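Local coordinates for protein Non-reducing end alpha-L-arabinofuranosidase BoGH43B (Bacteroides ovatus, PDB 5JOZ) that cleaves terminal non-reducing alpha-L-arabinofuranosyl residues from the side branches of xyloglucan during its breakdown by a gut bacterium, at residues D312-E317 / L321-I326; L389-R392 / H398-L401. All blocks are in the same frame, centred on the assembly; numbering follows the deposited sequence.

How the contacts relate
Contacts 1 and 2 both lie in the C-terminal concanavalin A-like domain and follow one another along the chain, neither nested nor crossed. As the chain leaves strand 311-312 it runs past the calcium ion, and contact 1 closes the short loop that returns at Trp323 and leads into strand 325-326, which pairs with strand 35-36 of the catalytic part. Further on, contact 2 closes the hairpin of strands 389-392 and 397-406 in one sheet of the concanavalin A-like sandwich. Their centres are about 18 Å apart, yet they touch: Ile326 CD1 packs 3.4 Å from Arg392 CZ, beside the boundary with the catalytic part.

Contact 1. Residues D312-E317 / L321-I326; sequences DDFDQE and LDWTFI. With CA (calcium ion), chain C.
Asp312 and Trp323 meet through one nearly straight hydrogen bond: the indole N-H at NE1 donates to Asp312 OD2 at 2.8 Å, with an N-H...O angle of 164°. The oxygen sits at the edge of the indole, close to its plane, and is met on its anti side, with the donor well out of the carboxylate plane. The carboxylate itself is turned 41° from the ring. Asp312 reaches this edge because its CG stands anti to the backbone N (chi1 -170°), and the two side chains run alongside one another with opposite headings. The other oxygen, OD1, turns back to accept from the backbone N of Phe314 at 3.0 Å, closing an Asx turn. With one oxygen on the indole and the other on the turn, the carboxylate is fixed in its rotation. An alanine here is likely to leave the buried indole N-H without its acceptor and the Phe314 amide without the bond that shapes the turn.

The Phe314 side chain runs roughly perpendicular to that of Trp323, though their ring planes are inclined far less steeply. Its CE1 lies 3.9 Å from Trp323 NE1, and its CZ packs 4.0 Å from Trp323 CZ2. Over one face of the phenyl ring, toward the rim, lies the carbonyl O of Asp312. Asp313 turns its backbone O to the calcium ion at 2.4 Å, while its OD1 accepts from a water that is also a calcium ligand; the carbonyl oxygens of Gly341 and Asp499 bind the same ion.

Beyond these residues, Trp323 makes a cation-pi contact with Arg363. Phe501 of strand 496-505, in one sheet, and Met483 of strand 480-486, in the other, both touch Phe314 and Trp323, so the pair lies between the two sheets of the domain.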
# COMPACT_ATOMS: atom_id res chain seq x y z
N ASP A 312 -10.39 -13.85 -11.71
CA ASP A 312 -9.09 -14.22 -12.29
C ASP A 312 -9.09 -15.74 -12.49
O ASP A 312 -9.09 -16.52 -11.52
CB ASP A 312 -7.95 -13.77 -11.37
CG ASP A 312 -6.56 -13.88 -12.02
OD1 ASP A 312 -6.37 -14.67 -12.97
OD2 ASP A 312 -5.63 -13.19 -11.55
N ASP A 313 -9.11 -16.15 -13.75
CA ASP A 313 -9.15 -17.57 -14.12
C ASP A 313 -7.77 -18.24 -14.05
O ASP A 313 -7.68 -19.46 -14.24
CB ASP A 313 -9.71 -17.75 -15.55
CG ASP A 313 -11.21 -17.57 -15.64
OD1 ASP A 313 -11.95 -18.30 -14.94
OD2 ASP A 313 -11.66 -16.73 -16.45
N PHE A 314 -6.70 -17.49 -13.81
CA PHE A 314 -5.34 -18.07 -13.76
C PHE A 314 -5.07 -18.89 -15.02
O PHE A 314 -4.60 -20.04 -14.96
CB PHE A 314 -5.16 -18.93 -12.50
CG PHE A 314 -5.39 -18.20 -11.20
CD1 PHE A 314 -4.64 -17.06 -10.88
CD2 PHE A 314 -6.34 -18.65 -10.29
CE1 PHE A 314 -4.83 -16.39 -9.68
CE2 PHE A 314 -6.53 -17.98 -9.08
CZ PHE A 314 -5.78 -16.85 -8.78
N ASP A 315 -5.38 -18.31 -16.17
CA ASP A 315 -5.33 -19.02 -17.45
C ASP A 315 -4.42 -18.32 -18.47
O ASP A 315 -4.66 -18.38 -19.67
CB ASP A 315 -6.76 -19.21 -18.00
CG ASP A 315 -7.50 -17.89 -18.23
OD1 ASP A 315 -6.97 -16.82 -17.88
OD2 ASP A 315 -8.64 -17.93 -18.76
N GLN A 316 -3.39 -17.63 -17.96
CA GLN A 316 -2.29 -17.09 -18.76
C GLN A 316 -0.99 -17.23 -17.96
O GLN A 316 -1.03 -17.34 -16.72
CB GLN A 316 -2.56 -15.63 -19.12
CG GLN A 316 -2.80 -14.73 -17.91
CD GLN A 316 -3.05 -13.27 -18.28
OE1 GLN A 316 -2.38 -12.37 -17.77
NE2 GLN A 316 -4.03 -13.04 -19.15
N GLU A 317 0.15 -17.19 -18.65
CA GLU A 317 1.47 -17.33 -18.00
C GLU A 317 1.82 -16.18 -17.03
O GLU A 317 2.58 -16.39 -16.07
CB GLU A 317 2.58 -17.49 -19.06
N LEU A 321 -1.16 -8.03 -11.85
CA LEU A 321 -0.33 -7.06 -11.13
C LEU A 321 -0.79 -6.81 -9.69
O LEU A 321 0.04 -6.48 -8.86
CB LEU A 321 -0.28 -5.73 -11.91
CG LEU A 321 0.48 -5.76 -13.25
CD1 LEU A 321 0.29 -4.47 -14.02
CD2 LEU A 321 1.97 -6.02 -13.04
N ASP A 322 -2.09 -6.98 -9.42
CA ASP A 322 -2.67 -6.82 -8.08
C ASP A 322 -2.17 -7.90 -7.09
O ASP A 322 -2.18 -7.68 -5.87
CB ASP A 322 -4.22 -6.87 -8.12
CG ASP A 322 -4.86 -5.70 -8.88
OD1 ASP A 322 -4.75 -4.54 -8.45
OD2 ASP A 322 -5.52 -5.94 -9.92
N TRP A 323 -1.77 -9.07 -7.61
CA TRP A 323 -1.30 -10.17 -6.75
C TRP A 323 0.01 -9.82 -6.06
O TRP A 323 0.90 -9.22 -6.66
CB TRP A 323 -1.21 -11.50 -7.51
CG TRP A 323 -2.57 -11.99 -7.89
CD1 TRP A 323 -3.08 -12.12 -9.14
CD2 TRP A 323 -3.61 -12.37 -6.99
NE1 TRP A 323 -4.38 -12.58 -9.08
CE2 TRP A 323 -4.73 -12.74 -7.76
CE3 TRP A 323 -3.70 -12.44 -5.59
CZ2 TRP A 323 -5.92 -13.16 -7.19
CZ3 TRP A 323 -4.89 -12.86 -5.02
CH2 TRP A 323 -5.99 -13.22 -5.82
N THR A 324 0.09 -10.20 -4.79
CA THR A 324 1.10 -9.69 -3.88
C THR A 324 1.63 -10.79 -2.95
O THR A 324 0.86 -11.60 -2.44
CB THR A 324 0.51 -8.53 -3.04
OG1 THR A 324 -0.22 -7.64 -3.89
CG2 THR A 324 1.60 -7.76 -2.36
N PHE A 325 2.94 -10.75 -2.70
CA PHE A 325 3.66 -11.73 -1.87
C PHE A 325 4.16 -11.09 -0.59
O PHE A 325 4.25 -9.86 -0.50
CB PHE A 325 4.86 -12.27 -2.65
CG PHE A 325 4.50 -12.88 -3.95
CD1 PHE A 325 4.33 -12.09 -5.09
CD2 PHE A 325 4.31 -14.25 -4.05
CE1 PHE A 325 3.97 -12.65 -6.31
CE2 PHE A 325 3.95 -14.82 -5.27
CZ PHE A 325 3.78 -14.02 -6.40
N ILE A 326 4.49 -11.92 0.39
CA ILE A 326 5.14 -11.50 1.63
C ILE A 326 6.67 -11.67 1.52
O ILE A 326 7.16 -12.79 1.34
CB ILE A 326 4.61 -12.29 2.83
CG1 ILE A 326 3.09 -12.10 2.97
CG2 ILE A 326 5.34 -11.84 4.10
CD1 ILE A 326 2.42 -12.95 4.04
CA CA C . -8.89 -21.47 -14.25
O HOH W 1 -11.15 -20.67 -14.32
O HOH W 2 -8.93 -21.79 -16.65

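Contact 2. Residues L389-R392 / H398-L401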
# COMPACT_ATOMS: atom_id res chain seq x y z
N LEU A 389 -7.75 -19.79 2.01
CA LEU A 389 -7.74 -18.33 1.99
C LEU A 389 -7.43 -17.77 3.36
O LEU A 389 -7.78 -18.35 4.38
CB LEU A 389 -9.09 -17.79 1.52
CG LEU A 389 -9.57 -18.27 0.16
CD1 LEU A 389 -10.89 -17.62 -0.19
CD2 LEU A 389 -8.52 -18.05 -0.93
N VAL A 390 -6.77 -16.61 3.37
CA VAL A 390 -6.39 -15.94 4.61
C VAL A 390 -6.73 -14.45 4.55
O VAL A 390 -6.52 -13.79 3.52
CB VAL A 390 -4.88 -16.13 4.90
CG1 VAL A 390 -4.44 -15.32 6.13
CG2 VAL A 390 -4.60 -17.61 5.11
N VAL A 391 -7.28 -13.95 5.65
CA VAL A 391 -7.43 -12.53 5.91
C VAL A 391 -6.22 -12.20 6.78
O VAL A 391 -6.15 -12.64 7.93
CB VAL A 391 -8.75 -12.21 6.66
CG1 VAL A 391 -8.90 -10.72 6.89
CG2 VAL A 391 -9.95 -12.75 5.88
N ARG A 392 -5.27 -11.47 6.21
CA ARG A 392 -4.04 -11.13 6.91
C ARG A 392 -4.07 -9.67 7.28
O ARG A 392 -4.37 -8.84 6.44
CB ARG A 392 -2.82 -11.37 6.02
CG ARG A 392 -1.52 -10.69 6.46
CD ARG A 392 -0.43 -11.06 5.47
NE ARG A 392 0.85 -10.43 5.76
CZ ARG A 392 1.73 -10.86 6.66
NH1 ARG A 392 1.50 -11.96 7.40
NH2 ARG A 392 2.86 -10.19 6.83
N HIS A 398 -4.45 -12.73 11.88
CA HIS A 398 -4.95 -13.22 10.61
C HIS A 398 -6.00 -14.30 10.82
O HIS A 398 -5.88 -15.09 11.76
CB HIS A 398 -3.81 -13.81 9.76
CG HIS A 398 -3.02 -14.88 10.46
ND1 HIS A 398 -3.33 -16.22 10.34
CD2 HIS A 398 -1.95 -14.81 11.28
CE1 HIS A 398 -2.48 -16.93 11.06
NE2 HIS A 398 -1.62 -16.10 11.63
N TYR A 399 -6.99 -14.34 9.93
CA TYR A 399 -8.04 -15.36 9.96
C TYR A 399 -7.82 -16.32 8.81
O TYR A 399 -7.72 -15.89 7.67
CB TYR A 399 -9.42 -14.72 9.81
CG TYR A 399 -9.73 -13.63 10.82
CD1 TYR A 399 -9.48 -13.81 12.19
CD2 TYR A 399 -10.32 -12.42 10.42
CE1 TYR A 399 -9.78 -12.83 13.11
CE2 TYR A 399 -10.63 -11.43 11.34
CZ TYR A 399 -10.37 -11.64 12.68
OH TYR A 399 -10.69 -10.67 13.60
N ASP A 400 -7.78 -17.62 9.11
CA ASP A 400 -7.39 -18.64 8.14
C ASP A 400 -8.56 -19.55 7.78
O ASP A 400 -9.01 -20.34 8.61
CB ASP A 400 -6.27 -19.49 8.72
CG ASP A 400 -4.98 -18.73 8.95
OD1 ASP A 400 -4.84 -17.58 8.46
OD2 ASP A 400 -4.09 -19.28 9.62
N LEU A 401 -9.02 -19.47 6.53
CA LEU A 401 -10.07 -20.37 6.05
C LEU A 401 -9.39 -21.47 5.23
O LEU A 401 -9.18 -21.31 4.02
CB LEU A 401 -11.12 -19.61 5.25
CG LEU A 401 -12.20 -20.45 4.57
CD1 LEU A 401 -12.97 -21.26 5.60
CD2 LEU A 401 -13.13 -19.56 3.76
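The antiparallel beta hairpin of strands 389-392 and 397-406 belongs to one sheet of the concanavalin A-like sandwich. The two segments run at 172° to each other. Leu389-Leu401 and Val391-Tyr399 are the hydrogen-bonded pairs, each joined by two backbone bonds; among them Val391 N reaches Tyr399 O at 2.8 Å. Val390 and Asp400 form the non-hydrogen-bonded pair between them, and Val390 CA also makes a CA-H...O contact with Tyr399 O at 3.3 Å.

Leu389, Val391, Tyr399 and Leu401 share one face and pack on strands 436-442 and 446-453 of the other sheet, where the Tyr399 hydroxyl bonds to the carbonyl O of Ser464. The Tyr399 ring approaches Val391 obliquely, CD2 lying 4.1 Å from Val391 CB.

The opposite face carries Val390, Arg392, His398 and Asp400. Arg392 stretches out along an extended chain to salt bridges with Asp395 and with Glu34 of the catalytic part. Val390 and Asp400 lie side by side, both methyls of the valine against OD1, while OD2 forms a salt bridge with Arg415 NH2. His398 has CG between the backbone N and carbonyl carbon (chi1 55°), which swings the ring over toward Asp400. There OD1 also accepts a hydrogen bond from His398 ND1 at 2.8 Å, on its syn side but 34° out of the carboxylate plane, the oxygen lying near the plane of the imidazole.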